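Long-range contacts in trans-4-hydroxy-L-proline dehydratase (Clostridioides difficile 70-100-2010, PDB 6VXC), which dehydrates trans-4-hydroxy-L-proline to (S)-1-pyrroline-5-carboxylate by glycyl radical chemistry, in the anaerobic breakdown of hydroxyproline: residues C454-C459 against R659-P664; Y465-Y470 against T567-G572; V433-E438 against D714-G719; G720-Q725 against G753-F758; G179-G184 against D298-G303. All blocks are in the same frame, centred on the assembly; numbering follows the deposited sequence.

The five contacts illustrate how a glycyl radical enzyme builds its interior from segments far apart in sequence. Contacts 1, 2, 4 and 5 are buried, whereas contact 3 runs from the interior out to solvent. Contacts 2 and 4 are parallel strand pairings in two different sheets, held by backbone hydrogen bonds. Contact 5 joins two loops through one direct bond and several waters; contact 1 rests on side-chain packing, and contact 3 on methylenes against carbonyl oxygens and a bridging water. Residues 659-664 tie contact 1 to the sheet of contact 2. His754 of contact 4 reaches contacts 1 and 3, while His180 brings contact 5 to the active-site loop 454-459.

Contact 1. Residues C454-C459 against R659-P664; sequences CVETGC and RVDMLP
Leu663 packs against the loop at Cys454 and Val455 and the start of strand 456-458 at Glu456. Its CB lies 4.2 Å from CG2 of Val455, the two side chains sliding past each other in opposite directions, and its CG approaches OE1 of Glu456 to 3.7 Å at roughly a right angle to the acid. The nearest approach to the cysteine is from Leu663 CG to Cys454 CB, at 4.5 Å. Two residues earlier, Asp661 OD2 touches the CG methylene of Glu456 at 3.8 Å, and the carboxylate planes are 81° apart; their charged oxygens do not meet. Glu456 is bent at its second torsion (chi2 87°), which folds the acid back over its own chain. There OE1 receives the backbone N of Val455 at 2.6 Å in a nearly straight bond that arrives from above the carboxylate plane, while Cys454 N adds weak bonds to both oxygens. This is the Cys-X-Glu sequence of the glycyl radical dehydratases, carried on a loop inside the barrel. As in related glycyl radical enzymes, Cys454 probably forms the thiyl radical and Glu456 probably accepts the proton, and the bonds within the loop fix the acid beside the cysteine. Glu456 OE2 is also bonded to His180 and to a bound glycerol, which probably marks the substrate pocket. Farther out, the loop backbone is held at Cys454 O by Tyr427 and at Val455 O by His754. Strand 657-661, which leads to Leu663, pairs with strand 565-573, whose Gln571 touches both Asp661 and Leu663.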
# COMPACT_ATOMS: atom_id res chain seq x y z
N CYS A 454 -0.75 -3.45 -1.01
CA CYS A 454 -1.31 -4.20 -2.13
C CYS A 454 -1.15 -5.71 -1.96
O CYS A 454 -2.14 -6.44 -1.94
CB CYS A 454 -0.67 -3.73 -3.43
SG CYS A 454 -1.08 -2.02 -3.87
N VAL A 455 0.09 -6.19 -1.84
CA VAL A 455 0.36 -7.62 -1.74
C VAL A 455 1.54 -7.88 -0.80
O VAL A 455 2.09 -8.98 -0.80
CB VAL A 455 0.66 -8.24 -3.12
CG1 VAL A 455 -0.55 -8.11 -4.08
CG2 VAL A 455 1.96 -7.62 -3.72
N GLU A 456 1.94 -6.89 -0.01
CA GLU A 456 3.25 -6.91 0.63
C GLU A 456 3.25 -7.74 1.92
O GLU A 456 2.49 -7.45 2.84
CB GLU A 456 3.73 -5.49 0.90
CG GLU A 456 3.96 -4.67 -0.37
CD GLU A 456 2.71 -3.97 -0.84
OE1 GLU A 456 2.04 -4.49 -1.76
OE2 GLU A 456 2.39 -2.90 -0.29
N THR A 457 4.13 -8.73 1.98
CA THR A 457 4.23 -9.67 3.10
C THR A 457 5.00 -9.06 4.27
O THR A 457 6.06 -8.47 4.08
CB THR A 457 4.96 -10.93 2.66
OG1 THR A 457 4.26 -11.51 1.56
CG2 THR A 457 5.03 -11.94 3.81
N GLY A 458 4.46 -9.21 5.47
CA GLY A 458 5.11 -8.67 6.64
C GLY A 458 4.68 -9.37 7.91
O GLY A 458 3.64 -10.04 7.96
N CYS A 459 5.47 -9.19 8.95
CA CYS A 459 5.17 -9.75 10.26
C CYS A 459 4.49 -8.66 11.11
O CYS A 459 5.15 -7.81 11.71
CB CYS A 459 6.42 -10.30 10.91
SG CYS A 459 6.05 -11.11 12.47
N ARG A 659 15.11 -6.72 0.18
CA ARG A 659 14.45 -7.84 -0.46
C ARG A 659 13.60 -7.31 -1.61
O ARG A 659 13.54 -6.10 -1.86
CB ARG A 659 13.61 -8.64 0.55
CG ARG A 659 14.42 -9.17 1.77
CD ARG A 659 13.61 -10.14 2.64
NE ARG A 659 13.35 -11.38 1.92
CZ ARG A 659 14.26 -12.32 1.69
NH1 ARG A 659 13.92 -13.42 1.01
NH2 ARG A 659 15.49 -12.19 2.16
N VAL A 660 12.91 -8.20 -2.29
CA VAL A 660 12.31 -7.90 -3.59
C VAL A 660 10.82 -8.21 -3.53
O VAL A 660 10.41 -9.16 -2.86
CB VAL A 660 13.08 -8.72 -4.65
CG1 VAL A 660 12.21 -9.51 -5.53
CG2 VAL A 660 14.13 -7.83 -5.38
N ASP A 661 10.01 -7.37 -4.18
CA ASP A 661 8.60 -7.66 -4.43
C ASP A 661 8.22 -7.11 -5.82
O ASP A 661 9.00 -6.41 -6.46
CB ASP A 661 7.67 -7.12 -3.31
CG ASP A 661 7.79 -5.61 -3.08
OD1 ASP A 661 8.28 -4.92 -3.99
OD2 ASP A 661 7.38 -5.11 -1.99
N MET A 662 7.01 -7.46 -6.28
CA MET A 662 6.59 -7.19 -7.66
C MET A 662 5.16 -6.68 -7.66
O MET A 662 4.21 -7.48 -7.65
CB MET A 662 6.73 -8.45 -8.50
CG MET A 662 8.03 -9.19 -8.23
SD MET A 662 9.37 -8.47 -9.18
CE MET A 662 8.90 -9.10 -10.79
N LEU A 663 4.99 -5.36 -7.71
CA LEU A 663 3.68 -4.74 -7.81
C LEU A 663 3.84 -3.35 -8.43
O LEU A 663 4.93 -2.77 -8.38
CB LEU A 663 2.98 -4.65 -6.44
CG LEU A 663 3.45 -3.94 -5.15
CD1 LEU A 663 4.83 -4.36 -4.75
CD2 LEU A 663 3.32 -2.43 -5.19
N PRO A 664 2.79 -2.82 -9.06
CA PRO A 664 2.92 -1.54 -9.78
C PRO A 664 2.08 -0.39 -9.23
O PRO A 664 2.37 0.77 -9.54
CB PRO A 664 2.44 -1.91 -11.18
CG PRO A 664 1.26 -2.86 -10.87
CD PRO A 664 1.64 -3.60 -9.58

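Contact 2. Residues Y465-Y470 against T567-G572; sequences YVLTGY and TRYIQG
Tyr465-Tyr470 and Thr567-Gly572 pair as parallel strands in the buried interior: strand 463-472 is an outer strand and 565-573 the central one of a three-stranded parallel sheet, with 657-661 on the far side. Val466 N bonds to Thr567 O, and Val466 O receives Tyr569 N at 2.8 Å. Tyr569 O is then gripped twice by one residue, with Thr468 N and Thr468 OG1 each 2.9 Å away. Here the register slips by one residue, a beta bulge at Thr468 and Gly469, and a side chain fills in for the backbone: Gly469 N donates to Gln571 OE1 at 3.0 Å. Regular pairing resumes where Gln571 N meets Gly469 O at 3.1 Å. The sheet is consistent with the strand-lined barrel core of glycyl radical enzymes. Gln571 bends at chi2 (95°), which brings NE2 over the face of the Tyr470 ring, 3.5 Å above the plane at its centre, the amide standing steeply at 68°. On the other face of the sheet Val466 runs alongside Arg568, with CG1 3.7 Å above the guanidinium plane and offset toward its rim. Tyr465 and Tyr470 carry their hydroxyls beyond the pairing, to Ser452 and Thr665.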
# COMPACT_ATOMS: atom_id res chain seq x y z
N TYR A 465 8.86 -2.95 7.39
CA TYR A 465 9.10 -3.46 6.04
C TYR A 465 8.72 -2.33 5.09
O TYR A 465 7.54 -2.13 4.80
CB TYR A 465 8.36 -4.78 5.75
CG TYR A 465 6.85 -4.86 6.02
CD1 TYR A 465 6.35 -4.80 7.31
CD2 TYR A 465 5.95 -5.12 4.98
CE1 TYR A 465 4.97 -4.91 7.56
CE2 TYR A 465 4.59 -5.24 5.21
CZ TYR A 465 4.10 -5.13 6.51
OH TYR A 465 2.74 -5.24 6.73
N VAL A 466 9.74 -1.59 4.65
CA VAL A 466 9.58 -0.30 3.99
C VAL A 466 9.75 -0.48 2.48
O VAL A 466 10.76 -1.03 2.02
CB VAL A 466 10.58 0.73 4.54
CG1 VAL A 466 10.47 2.06 3.80
CG2 VAL A 466 10.38 0.95 6.06
N LEU A 467 8.77 -0.01 1.72
CA LEU A 467 8.90 0.09 0.27
C LEU A 467 9.60 1.40 -0.06
O LEU A 467 9.26 2.44 0.51
CB LEU A 467 7.52 0.06 -0.39
CG LEU A 467 6.92 -1.32 -0.74
CD1 LEU A 467 6.96 -2.25 0.45
CD2 LEU A 467 5.49 -1.17 -1.23
N THR A 468 10.59 1.36 -0.96
CA THR A 468 11.34 2.58 -1.27
C THR A 468 11.03 3.17 -2.64
O THR A 468 11.42 4.32 -2.89
CB THR A 468 12.86 2.36 -1.14
OG1 THR A 468 13.32 1.43 -2.13
CG2 THR A 468 13.26 1.84 0.26
N GLY A 469 10.37 2.44 -3.53
CA GLY A 469 9.99 2.95 -4.83
C GLY A 469 9.99 1.86 -5.88
O GLY A 469 10.62 0.82 -5.73
N TYR A 470 9.29 2.13 -6.99
CA TYR A 470 9.20 1.21 -8.13
C TYR A 470 10.44 1.33 -9.02
O TYR A 470 11.05 2.40 -9.12
CB TYR A 470 7.94 1.50 -8.96
CG TYR A 470 6.68 1.44 -8.14
CD1 TYR A 470 6.08 0.22 -7.85
CD2 TYR A 470 6.13 2.59 -7.62
CE1 TYR A 470 4.93 0.17 -7.06
CE2 TYR A 470 4.99 2.55 -6.82
CZ TYR A 470 4.39 1.34 -6.55
OH TYR A 470 3.26 1.30 -5.76
N THR A 567 13.24 -4.89 7.12
CA THR A 567 13.47 -5.14 5.71
C THR A 567 13.11 -3.88 4.93
O THR A 567 12.33 -3.05 5.38
CB THR A 567 12.65 -6.34 5.20
OG1 THR A 567 11.27 -6.10 5.48
CG2 THR A 567 13.07 -7.63 5.88
N ARG A 568 13.69 -3.77 3.73
CA ARG A 568 13.40 -2.72 2.77
C ARG A 568 13.24 -3.36 1.40
O ARG A 568 13.92 -4.33 1.08
CB ARG A 568 14.52 -1.66 2.72
CG ARG A 568 14.24 -0.43 3.57
CD ARG A 568 15.41 0.54 3.67
NE ARG A 568 14.95 1.92 3.61
CZ ARG A 568 14.25 2.52 4.57
NH1 ARG A 568 13.91 1.84 5.66
NH2 ARG A 568 13.88 3.78 4.44
N TYR A 569 12.35 -2.78 0.59
CA TYR A 569 11.99 -3.34 -0.70
C TYR A 569 12.18 -2.32 -1.81
O TYR A 569 12.00 -1.12 -1.62
CB TYR A 569 10.53 -3.85 -0.69
CG TYR A 569 10.32 -5.08 0.17
CD1 TYR A 569 10.11 -4.99 1.54
CD2 TYR A 569 10.39 -6.35 -0.40
CE1 TYR A 569 9.93 -6.14 2.32
CE2 TYR A 569 10.22 -7.48 0.37
CZ TYR A 569 10.00 -7.37 1.72
OH TYR A 569 9.84 -8.51 2.46
N ILE A 570 12.54 -2.82 -2.99
CA ILE A 570 12.39 -2.10 -4.25
C ILE A 570 11.40 -2.89 -5.10
O ILE A 570 11.54 -4.11 -5.24
CB ILE A 570 13.75 -1.92 -4.97
CG1 ILE A 570 14.74 -1.14 -4.09
CG2 ILE A 570 13.56 -1.22 -6.32
CD1 ILE A 570 16.11 -1.07 -4.67
N GLN A 571 10.37 -2.22 -5.60
CA GLN A 571 9.26 -2.88 -6.26
C GLN A 571 9.51 -3.03 -7.76
O GLN A 571 9.56 -2.04 -8.49
CB GLN A 571 7.97 -2.11 -5.99
CG GLN A 571 7.65 -1.78 -4.50
CD GLN A 571 8.08 -0.40 -4.02
OE1 GLN A 571 9.10 -0.25 -3.35
NE2 GLN A 571 7.32 0.62 -4.39
N GLY A 572 9.60 -4.27 -8.23
CA GLY A 572 9.88 -4.51 -9.65
C GLY A 572 8.63 -4.37 -10.50
O GLY A 572 7.60 -4.98 -10.21

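Contact 3. Residues V433-E438 against D714-G719; sequences VQELME and DHIKTG
In Glu435, CG is anti to the carbonyl carbon (chi1 -71°) and the chain beyond it is extended, which takes the side chain out of helix 429-438 and along the short 3-10 turn 715-717. Its CG fits between two carbonyl oxygens, 3.4 Å from His715 O and 3.4 Å from Thr718 O. In Ile716, CG1 is anti to the carbonyl carbon (chi1 -54°), which leaves CG2 anti to N and against the helix, 3.8 Å from Gln434 CB, with CD1 also near the glutamine. Backbone meets backbone as well: the CA of Glu435 directs its hydrogen at Ile716 O, 3.5 Å away, in a CH...O contact. A water lies 2.9 Å from Glu435 O and the same distance from Ile716 O, placed to link the two carbonyls, although it has more acceptors around it than protons to give. The turn has its own fastening: Thr718 OG1 donates to His715 O at 2.9 Å. The amide of Thr718 bonds to the same oxygen. Toward solvent, Glu438 rests its CB near Ile716 O, and Lys717 makes a long salt bridge to Asp714. The contact thus joins a helix of the PFL-like region to a loop of the glycine radical region, between helix 703-711 and strand 724-726. Glu435 ends beyond it, OE1 bonded to Thr457 and OE2 to ND1 of His754. Methylene groups, and not the acid itself, therefore lie against the carbonyl oxygens, while the buried carboxylate is bonded at both oxygens, an arrangement consistent with an anion.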
# COMPACT_ATOMS: atom_id res chain seq x y z
N VAL A 433 3.65 -17.52 4.96
CA VAL A 433 4.43 -18.03 6.09
C VAL A 433 5.84 -18.39 5.65
O VAL A 433 6.82 -18.06 6.33
CB VAL A 433 3.73 -19.22 6.75
CG1 VAL A 433 4.69 -19.94 7.70
CG2 VAL A 433 2.52 -18.72 7.51
N GLN A 434 5.97 -19.07 4.50
CA GLN A 434 7.28 -19.46 4.01
C GLN A 434 8.11 -18.26 3.56
O GLN A 434 9.32 -18.22 3.80
CB GLN A 434 7.11 -20.50 2.90
CG GLN A 434 6.84 -21.91 3.45
CD GLN A 434 6.50 -22.93 2.38
OE1 GLN A 434 5.82 -22.62 1.41
NE2 GLN A 434 7.08 -24.11 2.49
N GLU A 435 7.47 -17.26 2.93
CA GLU A 435 8.17 -16.03 2.60
C GLU A 435 8.77 -15.40 3.86
O GLU A 435 9.94 -14.99 3.87
CB GLU A 435 7.21 -15.05 1.91
CG GLU A 435 6.79 -15.44 0.48
CD GLU A 435 5.48 -14.80 0.08
OE1 GLU A 435 5.12 -13.77 0.71
OE2 GLU A 435 4.77 -15.32 -0.81
N LEU A 436 7.97 -15.32 4.92
CA LEU A 436 8.45 -14.74 6.17
C LEU A 436 9.61 -15.54 6.74
O LEU A 436 10.60 -14.97 7.20
CB LEU A 436 7.28 -14.64 7.17
CG LEU A 436 6.25 -13.58 6.79
CD1 LEU A 436 4.94 -13.76 7.56
CD2 LEU A 436 6.82 -12.19 7.04
N MET A 437 9.49 -16.87 6.75
CA MET A 437 10.56 -17.68 7.31
C MET A 437 11.81 -17.62 6.45
O MET A 437 12.92 -17.61 6.98
CB MET A 437 10.09 -19.13 7.49
CG MET A 437 9.01 -19.29 8.57
SD MET A 437 8.63 -21.03 8.79
CE MET A 437 9.97 -21.58 9.77
N GLU A 438 11.66 -17.55 5.13
CA GLU A 438 12.84 -17.38 4.28
C GLU A 438 13.59 -16.09 4.63
O GLU A 438 14.82 -16.05 4.56
CB GLU A 438 12.42 -17.38 2.81
CG GLU A 438 13.52 -17.00 1.84
CD GLU A 438 14.63 -18.03 1.70
OE1 GLU A 438 15.52 -17.81 0.86
OE2 GLU A 438 14.59 -19.07 2.38
N ASP A 714 9.70 -17.80 -8.33
CA ASP A 714 9.82 -18.33 -6.97
C ASP A 714 9.25 -17.31 -5.99
O ASP A 714 9.96 -16.46 -5.45
CB ASP A 714 11.26 -18.70 -6.64
CG ASP A 714 11.35 -19.61 -5.41
OD1 ASP A 714 10.30 -19.84 -4.78
OD2 ASP A 714 12.44 -20.11 -5.09
N HIS A 715 7.94 -17.41 -5.74
CA HIS A 715 7.28 -16.46 -4.86
C HIS A 715 7.85 -16.49 -3.45
O HIS A 715 7.85 -15.46 -2.77
CB HIS A 715 5.77 -16.75 -4.84
CG HIS A 715 5.16 -16.74 -6.20
ND1 HIS A 715 4.61 -15.61 -6.75
CD2 HIS A 715 5.09 -17.70 -7.16
CE1 HIS A 715 4.21 -15.87 -7.98
NE2 HIS A 715 4.49 -17.13 -8.25
N ILE A 716 8.35 -17.64 -3.00
CA ILE A 716 8.80 -17.74 -1.62
C ILE A 716 9.98 -16.82 -1.34
O ILE A 716 10.18 -16.38 -0.20
CB ILE A 716 9.13 -19.20 -1.26
CG1 ILE A 716 7.96 -20.12 -1.58
CG2 ILE A 716 9.55 -19.30 0.20
CD1 ILE A 716 6.65 -19.60 -1.08
N LYS A 717 10.78 -16.51 -2.36
CA LYS A 717 11.95 -15.64 -2.25
C LYS A 717 11.61 -14.15 -2.35
O LYS A 717 12.54 -13.34 -2.35
CB LYS A 717 12.97 -16.00 -3.32
CG LYS A 717 13.60 -17.35 -3.11
CD LYS A 717 14.62 -17.67 -4.20
CE LYS A 717 15.21 -19.06 -3.97
NZ LYS A 717 16.08 -19.48 -5.10
N THR A 718 10.34 -13.79 -2.42
CA THR A 718 9.92 -12.40 -2.50
C THR A 718 9.16 -11.99 -1.23
O THR A 718 8.83 -12.82 -0.38
CB THR A 718 9.00 -12.15 -3.70
OG1 THR A 718 7.70 -12.66 -3.41
CG2 THR A 718 9.55 -12.79 -4.99
N GLY A 719 8.87 -10.70 -1.15
CA GLY A 719 7.92 -10.19 -0.18
C GLY A 719 6.56 -9.96 -0.81
O GLY A 719 5.83 -9.06 -0.38
O HOH W 1 11.12 -14.09 1.33

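Contact 4. Residues G720-Q725 against G753-F758; sequences GTLLNQ and GHHIQF
The imidazole of His754 carries Gly720 on one face, a CH-pi contact with CA 3.5 Å from the ring centroid, and at its edge CD2 meets Thr721 O at 3.2 Å. His754 CG lies anti to N (chi1 176°), which carries the ring out to the glycine. His755 is met edge-on: Leu723 N donates to ND1 at 3.0 Å, only 1° out of the ring plane. The Phe758 ring has Gln725 O near the plane at its edge. From Leu723 and Ile756 onward the segments pair as parallel strands, with Gln757 N bonding to Leu723 O at 3.2 Å and Gln725 N to Gln757 O at 3.0 Å. They are the two strands of a beta-alpha-beta unit whose helix, 734-750, covers Leu723 and Ile756; these lie side by side, with CD2 of Leu723 3.9 Å from CD1 of Ile756. A water bonded to Thr721 OG1 and His755 O spans the wider start of the pairing. The two imidazoles use their nitrogens differently. With ND1 of His755 accepting an amide proton, that ring is probably neutral; His754, facing Glu435 at ND1 and Val455 O at NE2, may well be doubly protonated.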
# COMPACT_ATOMS: atom_id res chain seq x y z
N GLY A 720 6.23 -10.72 -1.86
CA GLY A 720 4.92 -10.64 -2.48
C GLY A 720 4.93 -10.29 -3.96
O GLY A 720 5.76 -9.51 -4.42
N THR A 721 3.99 -10.87 -4.71
CA THR A 721 3.81 -10.61 -6.13
C THR A 721 2.32 -10.38 -6.41
O THR A 721 1.47 -10.93 -5.71
CB THR A 721 4.29 -11.77 -7.00
OG1 THR A 721 3.49 -12.92 -6.71
CG2 THR A 721 5.78 -12.07 -6.78
N LEU A 722 2.03 -9.61 -7.45
CA LEU A 722 0.66 -9.20 -7.74
C LEU A 722 0.20 -9.79 -9.08
O LEU A 722 0.82 -9.53 -10.11
CB LEU A 722 0.58 -7.68 -7.77
CG LEU A 722 -0.83 -7.09 -7.73
CD1 LEU A 722 -0.74 -5.67 -7.16
CD2 LEU A 722 -1.47 -7.09 -9.09
N LEU A 723 -0.89 -10.55 -9.06
CA LEU A 723 -1.44 -11.12 -10.29
C LEU A 723 -2.89 -10.69 -10.46
O LEU A 723 -3.74 -11.07 -9.65
CB LEU A 723 -1.33 -12.65 -10.30
CG LEU A 723 -2.01 -13.35 -11.50
CD1 LEU A 723 -1.43 -12.86 -12.82
CD2 LEU A 723 -1.89 -14.86 -11.42
N ASN A 724 -3.18 -9.94 -11.54
CA ASN A 724 -4.53 -9.63 -12.00
C ASN A 724 -4.99 -10.67 -13.01
O ASN A 724 -4.25 -11.04 -13.92
CB ASN A 724 -4.60 -8.28 -12.70
CG ASN A 724 -4.67 -7.12 -11.76
OD1 ASN A 724 -3.90 -6.16 -11.88
ND2 ASN A 724 -5.57 -7.19 -10.81
N GLN A 725 -6.23 -11.13 -12.85
CA GLN A 725 -6.91 -11.92 -13.87
C GLN A 725 -8.33 -11.39 -14.03
O GLN A 725 -8.89 -10.78 -13.12
CB GLN A 725 -6.92 -13.42 -13.54
CG GLN A 725 -5.59 -14.17 -13.79
CD GLN A 725 -5.21 -14.25 -15.26
OE1 GLN A 725 -5.72 -15.09 -16.00
NE2 GLN A 725 -4.30 -13.38 -15.70
N GLY A 753 1.82 -20.06 -5.66
CA GLY A 753 1.57 -18.69 -6.04
C GLY A 753 1.16 -17.86 -4.84
O GLY A 753 0.62 -18.37 -3.87
N HIS A 754 1.48 -16.57 -4.88
CA HIS A 754 1.33 -15.68 -3.74
C HIS A 754 -0.06 -15.04 -3.65
O HIS A 754 -0.63 -14.95 -2.56
CB HIS A 754 2.40 -14.58 -3.82
CG HIS A 754 2.27 -13.55 -2.75
ND1 HIS A 754 2.68 -13.75 -1.46
CD2 HIS A 754 1.74 -12.30 -2.79
CE1 HIS A 754 2.44 -12.66 -0.75
NE2 HIS A 754 1.86 -11.77 -1.53
N HIS A 755 -0.60 -14.59 -4.78
CA HIS A 755 -1.75 -13.69 -4.78
C HIS A 755 -2.46 -13.77 -6.12
O HIS A 755 -1.83 -13.92 -7.16
CB HIS A 755 -1.30 -12.25 -4.52
CG HIS A 755 -2.24 -11.21 -5.04
ND1 HIS A 755 -2.17 -10.71 -6.32
CD2 HIS A 755 -3.28 -10.59 -4.44
CE1 HIS A 755 -3.12 -9.81 -6.49
NE2 HIS A 755 -3.81 -9.71 -5.36
N ILE A 756 -3.79 -13.63 -6.08
CA ILE A 756 -4.57 -13.45 -7.30
C ILE A 756 -5.82 -12.64 -6.94
O ILE A 756 -6.37 -12.77 -5.84
CB ILE A 756 -4.90 -14.81 -7.97
CG1 ILE A 756 -5.44 -14.64 -9.40
CG2 ILE A 756 -5.86 -15.65 -7.13
CD1 ILE A 756 -5.44 -15.94 -10.17
N GLN A 757 -6.26 -11.81 -7.89
CA GLN A 757 -7.47 -11.01 -7.72
C GLN A 757 -8.13 -10.85 -9.08
O GLN A 757 -7.46 -10.90 -10.11
CB GLN A 757 -7.14 -9.64 -7.12
CG GLN A 757 -6.26 -8.79 -8.02
CD GLN A 757 -5.68 -7.59 -7.29
OE1 GLN A 757 -5.51 -7.60 -6.07
NE2 GLN A 757 -5.42 -6.51 -8.03
N PHE A 758 -9.45 -10.65 -9.09
CA PHE A 758 -10.25 -10.78 -10.31
C PHE A 758 -11.03 -9.50 -10.65
O PHE A 758 -11.60 -8.85 -9.78
CB PHE A 758 -11.26 -11.94 -10.18
CG PHE A 758 -10.62 -13.26 -9.86
CD1 PHE A 758 -9.69 -13.83 -10.74
CD2 PHE A 758 -10.94 -13.94 -8.69
CE1 PHE A 758 -9.10 -15.06 -10.45
CE2 PHE A 758 -10.35 -15.17 -8.38
CZ PHE A 758 -9.43 -15.73 -9.27
O HOH W 2 1.03 -14.04 -7.26

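Contact 5. Residues G179-G184 against D298-G303; sequences GHTVCG and DAFTPG
His180 and Asp298 stand side by side, pointing the same way, at one end of two loops that line the active-site pocket of this glycyl radical enzyme. The imidazole and carboxylate planes are 46° apart, and Asp298 OD2 sits obliquely to the ring, 3.0 Å from CD2 of His180. The same oxygen is 3.5 Å from His180 NE2 but at too poor an angle for a hydrogen bond; NE2 bonds instead to Glu456, the probable proton acceptor. Asp298 OD1 is bonded to a bound glycerol, which probably marks the pocket, and His180 reaches the same site through Glu456. Tyr465 sets its ring nearly perpendicular to that of the histidine.

Farther along, Phe300 has CG anti to N (chi1 -155°), which takes the ring across to the opposite loop, CZ 3.5 Å from Cys183 CB. The sulfur lies obliquely to the ring, in a Cys-aromatic contact. Val182 and Thr301 cross at a slant, their CG2 methyls 3.5 Å apart, while Val182 CG1 presses close on Gly303 CA, 3.3 Å away, at a residue without a side chain. One nearly straight hydrogen bond joins the loops, from Cys183 N to Thr301 O at 3.0 Å. Thr301 OG1 accepts from Gly303 N, closing an ST turn, and is also bonded to Asn362 O. Waters supply further links: one donates to both Thr181 O and Asp298 O, and another accepts from Thr181 N and is placed to donate to Ala299 O. At the far end a third water donates to Gly184 O at 3.0 Å and to Pro302 O at 2.8 Å.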
# COMPACT_ATOMS: atom_id res chain seq x y z
N GLY A 179 6.14 4.46 6.92
CA GLY A 179 4.87 3.81 7.20
C GLY A 179 4.88 2.37 6.76
O GLY A 179 5.78 1.60 7.09
N HIS A 180 3.86 2.00 6.00
CA HIS A 180 3.73 0.67 5.43
C HIS A 180 3.77 -0.40 6.51
O HIS A 180 4.51 -1.37 6.41
CB HIS A 180 4.83 0.41 4.39
CG HIS A 180 4.50 -0.72 3.47
ND1 HIS A 180 4.81 -2.03 3.77
CD2 HIS A 180 3.87 -0.75 2.27
CE1 HIS A 180 4.39 -2.82 2.79
NE2 HIS A 180 3.81 -2.06 1.87
N THR A 181 2.93 -0.25 7.54
CA THR A 181 2.99 -1.17 8.67
C THR A 181 1.58 -1.52 9.17
O THR A 181 0.58 -0.91 8.79
CB THR A 181 3.87 -0.59 9.80
OG1 THR A 181 4.22 -1.62 10.72
CG2 THR A 181 3.16 0.51 10.54
N VAL A 182 1.51 -2.54 10.03
CA VAL A 182 0.25 -3.20 10.42
C VAL A 182 0.24 -3.40 11.92
O VAL A 182 1.26 -3.78 12.52
CB VAL A 182 0.06 -4.54 9.67
CG1 VAL A 182 -1.24 -5.28 10.09
CG2 VAL A 182 0.07 -4.30 8.15
N CYS A 183 -0.91 -3.19 12.53
CA CYS A 183 -1.05 -3.33 13.97
C CYS A 183 -0.92 -4.79 14.39
O CYS A 183 -1.40 -5.69 13.70
CB CYS A 183 -2.41 -2.78 14.41
SG CYS A 183 -2.59 -2.47 16.16
N GLY A 184 -0.26 -5.03 15.51
CA GLY A 184 -0.23 -6.33 16.15
C GLY A 184 -1.35 -6.48 17.16
O GLY A 184 -2.42 -5.87 17.03
N ASP A 298 0.17 3.76 3.23
CA ASP A 298 -0.82 2.71 3.51
C ASP A 298 -1.50 2.89 4.86
O ASP A 298 -1.92 1.91 5.49
CB ASP A 298 -0.19 1.32 3.42
CG ASP A 298 0.34 1.00 2.03
OD1 ASP A 298 0.07 1.78 1.09
OD2 ASP A 298 1.01 -0.03 1.87
N ALA A 299 -1.66 4.15 5.29
CA ALA A 299 -2.40 4.49 6.50
C ALA A 299 -2.06 3.56 7.66
O ALA A 299 -0.92 3.51 8.11
CB ALA A 299 -3.90 4.48 6.21
N PHE A 300 -3.06 2.84 8.17
CA PHE A 300 -2.87 1.83 9.20
C PHE A 300 -3.93 0.76 8.98
O PHE A 300 -4.89 0.97 8.25
CB PHE A 300 -2.94 2.43 10.63
CG PHE A 300 -2.19 1.64 11.67
CD1 PHE A 300 -0.94 1.12 11.42
CD2 PHE A 300 -2.74 1.43 12.92
CE1 PHE A 300 -0.24 0.41 12.38
CE2 PHE A 300 -2.05 0.71 13.89
CZ PHE A 300 -0.81 0.21 13.63
N THR A 301 -3.74 -0.40 9.60
CA THR A 301 -4.72 -1.47 9.47
C THR A 301 -4.63 -2.38 10.67
O THR A 301 -3.52 -2.66 11.15
CB THR A 301 -4.51 -2.31 8.18
OG1 THR A 301 -5.28 -3.51 8.27
CG2 THR A 301 -3.04 -2.68 7.98
N PRO A 302 -5.76 -2.92 11.14
CA PRO A 302 -5.69 -3.90 12.22
C PRO A 302 -5.09 -5.23 11.78
O PRO A 302 -4.79 -6.07 12.65
CB PRO A 302 -7.16 -4.05 12.63
CG PRO A 302 -7.90 -3.76 11.37
CD PRO A 302 -7.14 -2.69 10.67
N GLY A 303 -4.88 -5.43 10.48
CA GLY A 303 -4.28 -6.67 10.03
C GLY A 303 -5.21 -7.85 10.18
O GLY A 303 -6.21 -7.94 9.46
O HOH W 3 -0.61 -0.56 6.18
O HOH W 4 1.47 2.21 7.66
O HOH W 5 -4.61 -4.99 15.21